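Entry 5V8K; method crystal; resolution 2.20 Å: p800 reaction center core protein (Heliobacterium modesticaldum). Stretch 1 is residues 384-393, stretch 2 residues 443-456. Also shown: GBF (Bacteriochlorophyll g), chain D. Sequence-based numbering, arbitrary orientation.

Stretch 1 384-393: AIAGGLHFTM
Stretch 2 (443-456) LAIFFSLQVIAPAW

Residues 384-393 form one uninterrupted helix, with phi/psi near -63/-40 and i to i-4 bonds such as G388 N to A384 O at 2.8 Å. Stretch 2 is helical at 443-447 and again through 449-456, with a kink at P454, whose nitrogen makes no bond to the preceding turn. The directions are nearly antiparallel: the axis of 384-393 makes 163° with that of 449-456, at 7.7 Å, and 168° with that of 443-447, at 8.7 Å. Register is fixed by two CA pairs, G388 CA to Q450 CA at 4.7 Å and T392 CA to F447 CA at 5.0 Å. The contact buries 604 Å² in total, and no direct hydrogen bond crosses it; packing and one water do the work.

F391 covers the most surface, 86 Å². Its CA-CB bond points sideways, but chi1 t (-179°) and chi2 71° bring the ring against that of F447 (chi1 -80°, m; chi2 13°). The rings make an offset stack, centroids 3.9 Å apart and planes at 16°, with F391 CE2 3.2 Å from F447 CG. Over the opposite face of F391 lies the bacteriochlorophyll g, whose CAB is 3.7 Å from F391 CZ, so a flat aromatic side chain fills the slot between F447 and the pigment.

T392, at 83 Å², adopts chi1 -60° (m). Its OG1 donates to G388 O of its own helix at 2.9 Å, which satisfies the hydroxyl proton in a buried setting. OG1 also lies 3.2 Å from F447 O and 3.2 Å from S448 CA, close packing without a hydrogen bond, while T392 CG2 rests 3.6 Å from A444 O.

V451, at 76 Å², is the knob, sitting among I385, G388, L389 and T392. With chi1 t (178°), its CG2 reaches G388 C at 3.3 Å and L389 CD2 at 3.8 Å. Glycine suits position 388: an ideal CB would point toward stretch 2 and fall 2.3 Å from Q450 O, a clash, whereas G388 CA sits 3.7 Å from that oxygen.

Toward the start of stretch 1, I385 (m, t) extends its end to stretch 2, placing CG1 3.9 Å from P454 CB and CD1 4.0 Å from A455 CB. Water 1 bridges the backbones nearby, donating to A384 O at 2.6 Å and Q450 O at 2.7 Å. The Q450 side chain (m, m, chi3 102°) starts toward stretch 1 but leads away; its OE1 accepts from water 2 at 2.5 Å, and that water's oxygen binds the pigment MG at 2.6 Å.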

# COMPACT_ATOMS: atom_id res chain seq x y z
N ALA A 384 5.23 -20.96 5.54
CA ALA A 384 4.68 -19.60 5.47
C ALA A 384 3.15 -19.62 5.61
O ALA A 384 2.57 -18.74 6.25
CB ALA A 384 5.11 -18.94 4.16
N ILE A 385 2.51 -20.61 5.03
CA ILE A 385 1.07 -20.78 5.12
C ILE A 385 0.66 -21.22 6.52
O ILE A 385 -0.29 -20.68 7.10
CB ILE A 385 0.61 -21.80 4.05
CG1 ILE A 385 0.85 -21.19 2.69
CG2 ILE A 385 -0.85 -22.22 4.23
CD1 ILE A 385 0.75 -22.20 1.56
N ALA A 386 1.30 -22.24 7.07
CA ALA A 386 1.07 -22.60 8.47
C ALA A 386 1.24 -21.40 9.40
O ALA A 386 0.40 -21.13 10.26
CB ALA A 386 2.02 -23.72 8.87
N GLY A 387 2.33 -20.65 9.23
CA GLY A 387 2.52 -19.45 10.04
C GLY A 387 1.44 -18.41 9.83
O GLY A 387 0.99 -17.75 10.78
N GLY A 388 1.02 -18.22 8.57
CA GLY A 388 -0.06 -17.28 8.29
C GLY A 388 -1.36 -17.68 8.96
O GLY A 388 -2.10 -16.84 9.46
N LEU A 389 -1.61 -18.99 9.04
CA LEU A 389 -2.79 -19.47 9.73
C LEU A 389 -2.77 -19.14 11.22
O LEU A 389 -3.78 -18.70 11.78
CB LEU A 389 -2.94 -20.99 9.52
CG LEU A 389 -3.52 -21.37 8.16
CD1 LEU A 389 -3.33 -22.86 7.98
CD2 LEU A 389 -4.99 -21.00 8.03
N HIS A 390 -1.63 -19.38 11.88
CA HIS A 390 -1.53 -19.06 13.30
C HIS A 390 -1.53 -17.56 13.53
O HIS A 390 -2.09 -17.07 14.52
CB HIS A 390 -0.27 -19.68 13.90
CG HIS A 390 -0.33 -21.17 13.94
ND1 HIS A 390 -0.26 -21.94 12.80
CD2 HIS A 390 -0.52 -22.02 14.97
CE1 HIS A 390 -0.36 -23.21 13.14
NE2 HIS A 390 -0.51 -23.28 14.45
N PHE A 391 -0.92 -16.82 12.62
CA PHE A 391 -0.97 -15.36 12.65
C PHE A 391 -2.42 -14.86 12.59
O PHE A 391 -2.85 -14.08 13.43
CB PHE A 391 -0.12 -14.86 11.47
CG PHE A 391 -0.02 -13.39 11.33
CD1 PHE A 391 0.72 -12.64 12.22
CD2 PHE A 391 -0.58 -12.75 10.24
CE1 PHE A 391 0.83 -11.27 12.06
CE2 PHE A 391 -0.48 -11.41 10.06
CZ PHE A 391 0.21 -10.66 10.97
N THR A 392 -3.18 -15.31 11.58
CA THR A 392 -4.59 -14.98 11.48
C THR A 392 -5.35 -15.37 12.75
O THR A 392 -6.26 -14.67 13.18
CB THR A 392 -5.21 -15.67 10.25
OG1 THR A 392 -4.53 -15.22 9.07
CG2 THR A 392 -6.65 -15.29 10.12
N MET A 393 -5.00 -16.49 13.35
CA MET A 393 -5.69 -16.93 14.56
C MET A 393 -5.47 -15.99 15.76
O MET A 393 -6.23 -16.08 16.74
CB MET A 393 -5.25 -18.34 14.97
CG MET A 393 -5.85 -19.49 14.17
SD MET A 393 -5.66 -21.07 15.04
CE MET A 393 -3.90 -21.31 14.90
N LEU A 443 -9.43 -7.36 11.80
CA LEU A 443 -8.00 -7.58 11.78
C LEU A 443 -7.69 -9.00 11.31
O LEU A 443 -6.71 -9.23 10.61
CB LEU A 443 -7.40 -7.30 13.18
CG LEU A 443 -5.89 -7.30 13.37
CD1 LEU A 443 -5.22 -6.27 12.43
CD2 LEU A 443 -5.44 -7.03 14.81
N ALA A 444 -8.53 -9.96 11.68
CA ALA A 444 -8.30 -11.32 11.19
C ALA A 444 -8.48 -11.38 9.67
O ALA A 444 -7.70 -12.05 8.97
CB ALA A 444 -9.22 -12.30 11.90
N ILE A 445 -9.44 -10.63 9.12
CA ILE A 445 -9.60 -10.55 7.67
C ILE A 445 -8.32 -10.03 7.02
O ILE A 445 -7.87 -10.56 6.01
CB ILE A 445 -10.81 -9.67 7.30
CG1 ILE A 445 -12.14 -10.28 7.82
CG2 ILE A 445 -10.85 -9.43 5.80
CD1 ILE A 445 -12.55 -11.61 7.12
N PHE A 446 -7.77 -8.94 7.57
CA PHE A 446 -6.51 -8.37 7.08
C PHE A 446 -5.39 -9.40 7.14
O PHE A 446 -4.64 -9.59 6.17
CB PHE A 446 -6.08 -7.17 7.94
CG PHE A 446 -6.82 -5.89 7.67
CD1 PHE A 446 -6.77 -5.30 6.42
CD2 PHE A 446 -7.51 -5.24 8.68
CE1 PHE A 446 -7.47 -4.08 6.17
CE2 PHE A 446 -8.21 -4.04 8.45
CZ PHE A 446 -8.18 -3.46 7.18
N PHE A 447 -5.19 -10.01 8.31
CA PHE A 447 -4.10 -10.96 8.52
C PHE A 447 -4.23 -12.19 7.60
O PHE A 447 -3.23 -12.84 7.28
CB PHE A 447 -4.09 -11.42 9.99
CG PHE A 447 -3.43 -10.44 10.98
CD1 PHE A 447 -3.12 -9.13 10.63
CD2 PHE A 447 -3.11 -10.86 12.25
CE1 PHE A 447 -2.51 -8.26 11.56
CE2 PHE A 447 -2.51 -9.99 13.18
CZ PHE A 447 -2.21 -8.69 12.82
N SER A 448 -5.46 -12.53 7.21
CA SER A 448 -5.70 -13.75 6.42
C SER A 448 -5.04 -13.67 5.06
O SER A 448 -4.87 -14.71 4.41
CB SER A 448 -7.20 -14.03 6.25
OG SER A 448 -7.80 -13.14 5.30
N LEU A 449 -4.65 -12.49 4.62
CA LEU A 449 -3.82 -12.37 3.43
C LEU A 449 -2.48 -13.09 3.55
O LEU A 449 -1.91 -13.43 2.51
CB LEU A 449 -3.56 -10.91 3.07
CG LEU A 449 -4.86 -10.17 2.74
CD1 LEU A 449 -4.60 -8.70 2.54
CD2 LEU A 449 -5.52 -10.74 1.47
N GLN A 450 -1.97 -13.31 4.77
CA GLN A 450 -0.77 -14.12 4.93
C GLN A 450 -1.00 -15.61 4.72
O GLN A 450 -0.03 -16.38 4.68
CB GLN A 450 -0.19 -13.88 6.34
CG GLN A 450 0.37 -12.51 6.50
CD GLN A 450 1.20 -12.16 5.33
OE1 GLN A 450 0.78 -11.42 4.45
NE2 GLN A 450 2.38 -12.76 5.25
N VAL A 451 -2.26 -16.03 4.61
CA VAL A 451 -2.60 -17.38 4.17
C VAL A 451 -2.87 -17.40 2.66
O VAL A 451 -2.30 -18.21 1.92
CB VAL A 451 -3.82 -17.91 4.96
CG1 VAL A 451 -4.21 -19.28 4.50
CG2 VAL A 451 -3.54 -17.90 6.48
N ILE A 452 -3.71 -16.48 2.19
CA ILE A 452 -4.18 -16.50 0.82
C ILE A 452 -3.03 -16.26 -0.16
O ILE A 452 -2.91 -16.95 -1.17
CB ILE A 452 -5.33 -15.49 0.64
CG1 ILE A 452 -6.53 -15.98 1.46
CG2 ILE A 452 -5.75 -15.37 -0.85
CD1 ILE A 452 -7.59 -14.90 1.72
N ALA A 453 -2.18 -15.27 0.11
CA ALA A 453 -1.19 -14.91 -0.90
C ALA A 453 -0.14 -15.99 -1.09
O ALA A 453 0.03 -16.47 -2.24
CB ALA A 453 -0.55 -13.57 -0.54
N PRO A 454 0.54 -16.48 -0.07
CA PRO A 454 1.49 -17.57 -0.29
C PRO A 454 0.84 -18.82 -0.88
O PRO A 454 1.48 -19.56 -1.63
CB PRO A 454 2.05 -17.85 1.12
CG PRO A 454 1.57 -16.79 1.94
CD PRO A 454 0.45 -16.12 1.37
N ALA A 455 -0.38 -19.15 -0.45
CA ALA A 455 -1.08 -20.29 -1.01
C ALA A 455 -1.28 -20.11 -2.51
O ALA A 455 -0.99 -21.01 -3.29
CB ALA A 455 -2.40 -20.49 -0.31
N TRP A 456 -1.70 -18.92 -2.93
CA TRP A 456 -1.92 -18.67 -4.35
C TRP A 456 -0.60 -18.73 -5.13
O TRP A 456 -0.52 -19.39 -6.17
CB TRP A 456 -2.61 -17.31 -4.57
CG TRP A 456 -2.61 -17.03 -6.06
CD1 TRP A 456 -1.82 -16.14 -6.70
CD2 TRP A 456 -3.34 -17.73 -7.08
NE1 TRP A 456 -2.01 -16.23 -8.06
CE2 TRP A 456 -2.94 -17.21 -8.32
CE3 TRP A 456 -4.27 -18.77 -7.06
CZ2 TRP A 456 -3.47 -17.67 -9.55
CZ3 TRP A 456 -4.80 -19.23 -8.28
CH2 TRP A 456 -4.40 -18.67 -9.50
MG GBF D . 3.34 -8.32 3.96
CHA GBF D . 5.16 -6.68 1.45
CHB GBF D . 6.05 -10.10 4.63
CHC GBF D . 1.77 -9.10 6.94
CHD GBF D . 0.70 -6.01 3.38
NA GBF D . 5.17 -8.47 3.15
C1A GBF D . 5.74 -7.91 2.05
C2A GBF D . 7.09 -8.40 1.55
C3A GBF D . 7.36 -9.47 2.62
C4A GBF D . 6.09 -9.36 3.50
CMA GBF D . 7.48 -10.82 1.93
CAA GBF D . 8.29 -7.45 1.45
CBA GBF D . 9.43 -8.13 0.68
CGA GBF D . 10.53 -8.52 1.66
O1A GBF D . 10.50 -8.28 2.87
O2A GBF D . 11.71 -9.10 1.09
NB GBF D . 3.89 -9.39 5.59
C1B GBF D . 4.98 -10.17 5.67
C2B GBF D . 4.93 -10.92 6.86
C3B GBF D . 3.73 -10.60 7.48
C4B GBF D . 3.09 -9.67 6.63
CMB GBF D . 5.98 -11.89 7.30
CAB GBF D . 3.13 -11.15 8.70
CBB GBF D . 3.49 -12.20 9.35
NC GBF D . 1.70 -7.60 5.00
C1C GBF D . 1.11 -8.13 6.07
C2C GBF D . -0.27 -7.83 6.59
C3C GBF D . -0.45 -6.94 5.42
C4C GBF D . 0.64 -6.85 4.57
CMC GBF D . -1.16 -9.05 6.69
CAC GBF D . -1.70 -6.19 5.15
CBC GBF D . -2.96 -6.17 6.04
ND GBF D . 2.90 -6.82 2.75
C1D GBF D . 1.94 -5.93 2.60
C2D GBF D . 2.10 -4.68 1.65
C3D GBF D . 3.37 -5.15 1.29
C4D GBF D . 3.85 -6.35 1.88
CMD GBF D . 1.18 -3.55 1.33
CAD GBF D . 4.37 -4.81 0.27
OBD GBF D . 4.60 -3.71 -0.36
CBD GBF D . 5.55 -5.75 0.37
CGD GBF D . 5.78 -6.38 -0.99
O1D GBF D . 5.44 -7.51 -1.33
O2D GBF D . 6.42 -5.56 -2.00
CED GBF D . 6.48 -6.03 -3.33
C1 GBF D . 12.81 -9.44 1.91
C2 GBF D . 13.62 -8.22 2.22
C3 GBF D . 14.77 -7.98 1.59
C4 GBF D . 15.24 -8.91 0.50
C5 GBF D . 15.57 -6.75 1.92
C6 GBF D . 16.90 -7.07 2.63
C7 GBF D . 16.62 -7.57 4.04
C8 GBF D . 17.24 -7.11 5.14
C9 GBF D . 18.22 -6.00 5.10
C10 GBF D . 16.86 -7.66 6.49
C11 GBF D . 15.50 -7.08 6.80
C12 GBF D . 15.69 -5.62 7.08
C13 GBF D . 14.88 -4.67 6.62
C14 GBF D . 15.19 -3.28 7.00
C15 GBF D . 13.73 -4.94 5.73
O HOH W 1 2.55 -16.19 5.56
O HOH W 2 2.18 -10.24 2.69